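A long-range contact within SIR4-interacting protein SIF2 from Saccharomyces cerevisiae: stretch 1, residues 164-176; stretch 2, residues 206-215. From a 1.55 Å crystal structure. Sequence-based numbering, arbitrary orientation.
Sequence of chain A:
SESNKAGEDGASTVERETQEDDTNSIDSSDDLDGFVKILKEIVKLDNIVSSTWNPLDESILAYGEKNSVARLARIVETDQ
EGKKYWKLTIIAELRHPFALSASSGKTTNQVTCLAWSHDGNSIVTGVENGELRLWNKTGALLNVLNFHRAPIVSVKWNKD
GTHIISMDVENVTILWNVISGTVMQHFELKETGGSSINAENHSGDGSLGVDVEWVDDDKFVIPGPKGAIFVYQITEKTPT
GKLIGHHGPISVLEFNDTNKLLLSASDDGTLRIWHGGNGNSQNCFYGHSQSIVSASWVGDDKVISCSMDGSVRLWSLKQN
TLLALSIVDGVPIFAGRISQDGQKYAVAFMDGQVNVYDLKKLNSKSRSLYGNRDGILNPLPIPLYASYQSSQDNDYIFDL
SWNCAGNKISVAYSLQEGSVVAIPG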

# COMPACT_ATOMS: atom_id res chain seq x y z
N ILE A 164 -7.47 -12.33 7.98
CA ILE A 164 -7.05 -10.98 7.62
C ILE A 164 -6.85 -10.20 8.90
O ILE A 164 -7.39 -10.56 9.95
CB ILE A 164 -8.09 -10.20 6.76
CG1 ILE A 164 -9.40 -10.04 7.53
CG2 ILE A 164 -8.31 -10.89 5.43
CD1 ILE A 164 -10.34 -8.99 6.92
N ILE A 165 -6.03 -9.16 8.81
CA ILE A 165 -5.80 -8.26 9.93
C ILE A 165 -6.30 -6.93 9.39
O ILE A 165 -5.96 -6.56 8.27
CB ILE A 165 -4.32 -8.09 10.27
CG1 ILE A 165 -3.71 -9.42 10.68
CG2 ILE A 165 -4.16 -7.06 11.38
CD1 ILE A 165 -2.21 -9.41 10.60
N SER A 166 -7.11 -6.23 10.17
CA SER A 166 -7.60 -4.93 9.74
C SER A 166 -7.32 -3.93 10.84
O SER A 166 -7.37 -4.26 12.02
CB SER A 166 -9.10 -4.98 9.44
OG SER A 166 -9.84 -5.43 10.56
N MET A 167 -7.00 -2.70 10.45
CA MET A 167 -6.72 -1.66 11.44
C MET A 167 -7.37 -0.37 10.99
O MET A 167 -7.39 -0.06 9.79
CB MET A 167 -5.21 -1.45 11.60
CG MET A 167 -4.86 -0.48 12.73
SD MET A 167 -3.10 -0.43 13.10
CE MET A 167 -2.53 0.38 11.64
N ASP A 168 -7.93 0.37 11.94
CA ASP A 168 -8.56 1.65 11.62
C ASP A 168 -7.70 2.82 12.10
O ASP A 168 -6.65 2.62 12.71
CB ASP A 168 -9.99 1.73 12.19
CG ASP A 168 -10.05 1.61 13.71
OD1 ASP A 168 -9.19 2.19 14.40
OD2 ASP A 168 -10.98 0.94 14.20
N VAL A 169 -8.16 4.03 11.83
CA VAL A 169 -7.44 5.24 12.20
C VAL A 169 -7.20 5.40 13.70
O VAL A 169 -6.25 6.07 14.11
CB VAL A 169 -8.14 6.51 11.68
CG1 VAL A 169 -8.16 6.52 10.17
CG2 VAL A 169 -9.55 6.59 12.23
N GLU A 170 -8.06 4.80 14.52
CA GLU A 170 -7.91 4.90 15.97
C GLU A 170 -7.01 3.78 16.47
O GLU A 170 -6.88 3.55 17.67
CB GLU A 170 -9.28 4.83 16.65
CG GLU A 170 -10.20 5.98 16.30
CD GLU A 170 -9.59 7.33 16.60
OE1 GLU A 170 -9.03 7.50 17.70
OE2 GLU A 170 -9.66 8.23 15.73
N ASN A 171 -6.39 3.08 15.52
CA ASN A 171 -5.49 1.97 15.80
C ASN A 171 -6.13 0.73 16.40
O ASN A 171 -5.44 -0.11 16.97
CB ASN A 171 -4.31 2.43 16.65
CG ASN A 171 -3.31 3.22 15.84
OD1 ASN A 171 -2.76 2.73 14.85
ND2 ASN A 171 -3.08 4.46 16.25
N VAL A 172 -7.45 0.62 16.30
CA VAL A 172 -8.10 -0.58 16.78
C VAL A 172 -7.72 -1.58 15.71
O VAL A 172 -7.92 -1.33 14.52
CB VAL A 172 -9.63 -0.42 16.83
CG1 VAL A 172 -10.28 -1.77 17.14
CG2 VAL A 172 -10.01 0.59 17.90
N THR A 173 -7.14 -2.70 16.12
CA THR A 173 -6.69 -3.72 15.18
C THR A 173 -7.42 -5.02 15.46
O THR A 173 -7.50 -5.47 16.60
CB THR A 173 -5.17 -3.92 15.30
OG1 THR A 173 -4.52 -2.66 15.12
CG2 THR A 173 -4.67 -4.89 14.25
N ILE A 174 -7.94 -5.63 14.40
CA ILE A 174 -8.69 -6.87 14.53
C ILE A 174 -8.15 -8.01 13.69
O ILE A 174 -7.78 -7.82 12.53
CB ILE A 174 -10.16 -6.64 14.10
CG1 ILE A 174 -10.78 -5.50 14.91
CG2 ILE A 174 -10.96 -7.93 14.25
CD1 ILE A 174 -10.84 -5.76 16.40
N LEU A 175 -8.10 -9.20 14.28
CA LEU A 175 -7.68 -10.42 13.60
C LEU A 175 -8.98 -11.15 13.31
O LEU A 175 -9.73 -11.48 14.24
CB LEU A 175 -6.79 -11.28 14.50
CG LEU A 175 -6.61 -12.72 14.02
CD1 LEU A 175 -5.87 -12.76 12.68
CD2 LEU A 175 -5.83 -13.51 15.08
N TRP A 176 -9.26 -11.39 12.04
CA TRP A 176 -10.50 -12.07 11.65
C TRP A 176 -10.28 -13.42 11.00
O TRP A 176 -9.26 -13.66 10.36
CB TRP A 176 -11.26 -11.28 10.58
CG TRP A 176 -11.62 -9.86 10.87
CD1 TRP A 176 -10.82 -8.76 10.72
CD2 TRP A 176 -12.90 -9.38 11.27
NE1 TRP A 176 -11.54 -7.62 10.99
CE2 TRP A 176 -12.82 -7.97 11.34
CE3 TRP A 176 -14.12 -10.01 11.58
CZ2 TRP A 176 -13.91 -7.17 11.70
CZ3 TRP A 176 -15.20 -9.21 11.94
CH2 TRP A 176 -15.09 -7.81 12.00
N GLY A 206 -1.49 10.27 19.95
CA GLY A 206 -1.96 10.26 18.58
C GLY A 206 -1.85 8.89 17.93
O GLY A 206 -1.77 7.87 18.62
N SER A 207 -1.83 8.88 16.60
CA SER A 207 -1.73 7.63 15.85
C SER A 207 -0.44 6.88 16.16
O SER A 207 0.62 7.48 16.34
CB SER A 207 -1.79 7.93 14.35
OG SER A 207 -1.58 6.76 13.58
N LEU A 208 -0.54 5.55 16.22
CA LEU A 208 0.61 4.70 16.48
C LEU A 208 1.22 4.27 15.16
O LEU A 208 2.34 3.77 15.10
CB LEU A 208 0.20 3.45 17.26
CG LEU A 208 -0.43 3.64 18.63
CD1 LEU A 208 -0.72 2.28 19.23
CD2 LEU A 208 0.51 4.44 19.53
N GLY A 209 0.46 4.47 14.08
CA GLY A 209 0.92 4.07 12.77
C GLY A 209 -0.26 3.74 11.87
O GLY A 209 -1.41 3.75 12.32
N VAL A 210 0.02 3.42 10.61
CA VAL A 210 -1.03 3.13 9.65
C VAL A 210 -0.84 1.87 8.82
O VAL A 210 -1.37 1.77 7.71
CB VAL A 210 -1.21 4.33 8.69
CG1 VAL A 210 -1.68 5.56 9.46
CG2 VAL A 210 0.12 4.63 7.99
N ASP A 211 -0.08 0.92 9.33
CA ASP A 211 0.14 -0.32 8.59
C ASP A 211 0.26 -1.50 9.55
O ASP A 211 0.55 -1.31 10.74
CB ASP A 211 1.42 -0.21 7.74
CG ASP A 211 1.38 -1.06 6.48
OD1 ASP A 211 0.36 -1.75 6.25
OD2 ASP A 211 2.36 -1.03 5.70
N VAL A 212 0.01 -2.70 9.04
CA VAL A 212 0.12 -3.95 9.78
C VAL A 212 0.70 -4.94 8.77
O VAL A 212 0.73 -4.65 7.58
CB VAL A 212 -1.24 -4.47 10.29
CG1 VAL A 212 -1.85 -3.47 11.27
CG2 VAL A 212 -2.18 -4.71 9.12
N GLU A 213 1.14 -6.11 9.22
CA GLU A 213 1.72 -7.06 8.27
C GLU A 213 1.84 -8.48 8.82
O GLU A 213 2.07 -8.67 10.01
CB GLU A 213 3.12 -6.56 7.86
CG GLU A 213 3.89 -7.48 6.92
CD GLU A 213 3.34 -7.48 5.50
OE1 GLU A 213 2.12 -7.31 5.34
OE2 GLU A 213 4.13 -7.66 4.55
N TRP A 214 1.66 -9.46 7.94
CA TRP A 214 1.80 -10.86 8.34
C TRP A 214 3.27 -11.23 8.17
O TRP A 214 3.89 -10.84 7.18
CB TRP A 214 0.96 -11.78 7.44
CG TRP A 214 -0.51 -11.71 7.69
CD1 TRP A 214 -1.40 -10.86 7.10
CD2 TRP A 214 -1.26 -12.49 8.63
NE1 TRP A 214 -2.66 -11.07 7.62
CE2 TRP A 214 -2.60 -12.07 8.56
CE3 TRP A 214 -0.92 -13.52 9.52
CZ2 TRP A 214 -3.61 -12.63 9.35
CZ3 TRP A 214 -1.92 -14.08 10.31
CH2 TRP A 214 -3.25 -13.63 10.22
N VAL A 215 3.82 -11.97 9.12
CA VAL A 215 5.22 -12.37 9.03
C VAL A 215 5.38 -13.88 8.99
O VAL A 215 6.49 -14.41 9.00
CB VAL A 215 6.05 -11.79 10.20
CG1 VAL A 215 6.02 -10.27 10.14
CG2 VAL A 215 5.53 -12.28 11.53
O HOH W 1 -4.05 3.72 11.62
O HOH W 2 -3.97 6.21 12.55

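A β-hairpin can present one face to a distant piece of chain and be held there largely by shape, with few direct polar links. The contact between residues 164-176 and 206-215 of SIF2 illustrates the principle. In the first stretch, two antiparallel strands pair side by side through backbone hydrogen bonds such as Ser-166 N to Ile-174 O (2.9 Å) and Ile-174 N to Ser-166 O (2.8 Å), and a type I turn from Asp-168 to Asn-171 joins them. Strand alternation then sorts the side chains: Ile-165 and Met-167 point toward the second stretch, whereas Ile-164, Ser-166 and Asp-168 point away.

The bumps on this face meet a chain that is mostly loop. Val-212, pointing back toward the hairpin, fills the space between the two large side chains: its CG2 lies 3.8 Å from Ile-165 CG2, and its CG1 lies 3.8 Å from Met-167 SD. A single branched residue thus touches both neighbours. Thr-173 borders the same pocket more loosely, with its CG2 4.3 Å from Val-212 CG1.

Farther along, the Ile-165 side chain (chi1 m, chi2 t) sets its terminal methyl over one face of Trp-214. CD1 sits 3.5 Å from the centroid of the five-membered ring and 19° off the ring normal, a CH-pi contact in which the methyl rests almost squarely on the flat indole. The end of Trp-214 comes nearer the hairpin than its sideways CA-to-CB bond would suggest, and its CH2 reaches within 3.7 Å of Leu-175 CD1. The backbone of Ile-164 lies at the ring edge, its C atom 4.1 Å from Trp-214 CZ2. The indole is therefore engaged by both strands of the hairpin.

Met-167 fills a different kind of hollow, one lined by main chain. Its CE lies 3.6 Å from Gly-209 O and 3.4 Å from Asp-211 N, and this buried amide nitrogen has no polar partner in the model. Gly-209 has backbone angles (152/177) at which a CB would be jammed against the preceding carbonyl oxygen, so the loop's path here calls for glycine.

At the turn, Asn-171 points toward the loop and packs closely against Ser-207, Leu-208 and Gly-209. Water completes the fit where protein surfaces do not meet: one molecule donates to both Asp-168 O (3.0 Å) and Gly-209 O (2.7 Å), while another donates to Val-169 O (2.8 Å) and hydrogen-bonds with Ser-207 OG (2.7 Å). Apolar packing thus dominates along the strands, and solvent bridges the turn.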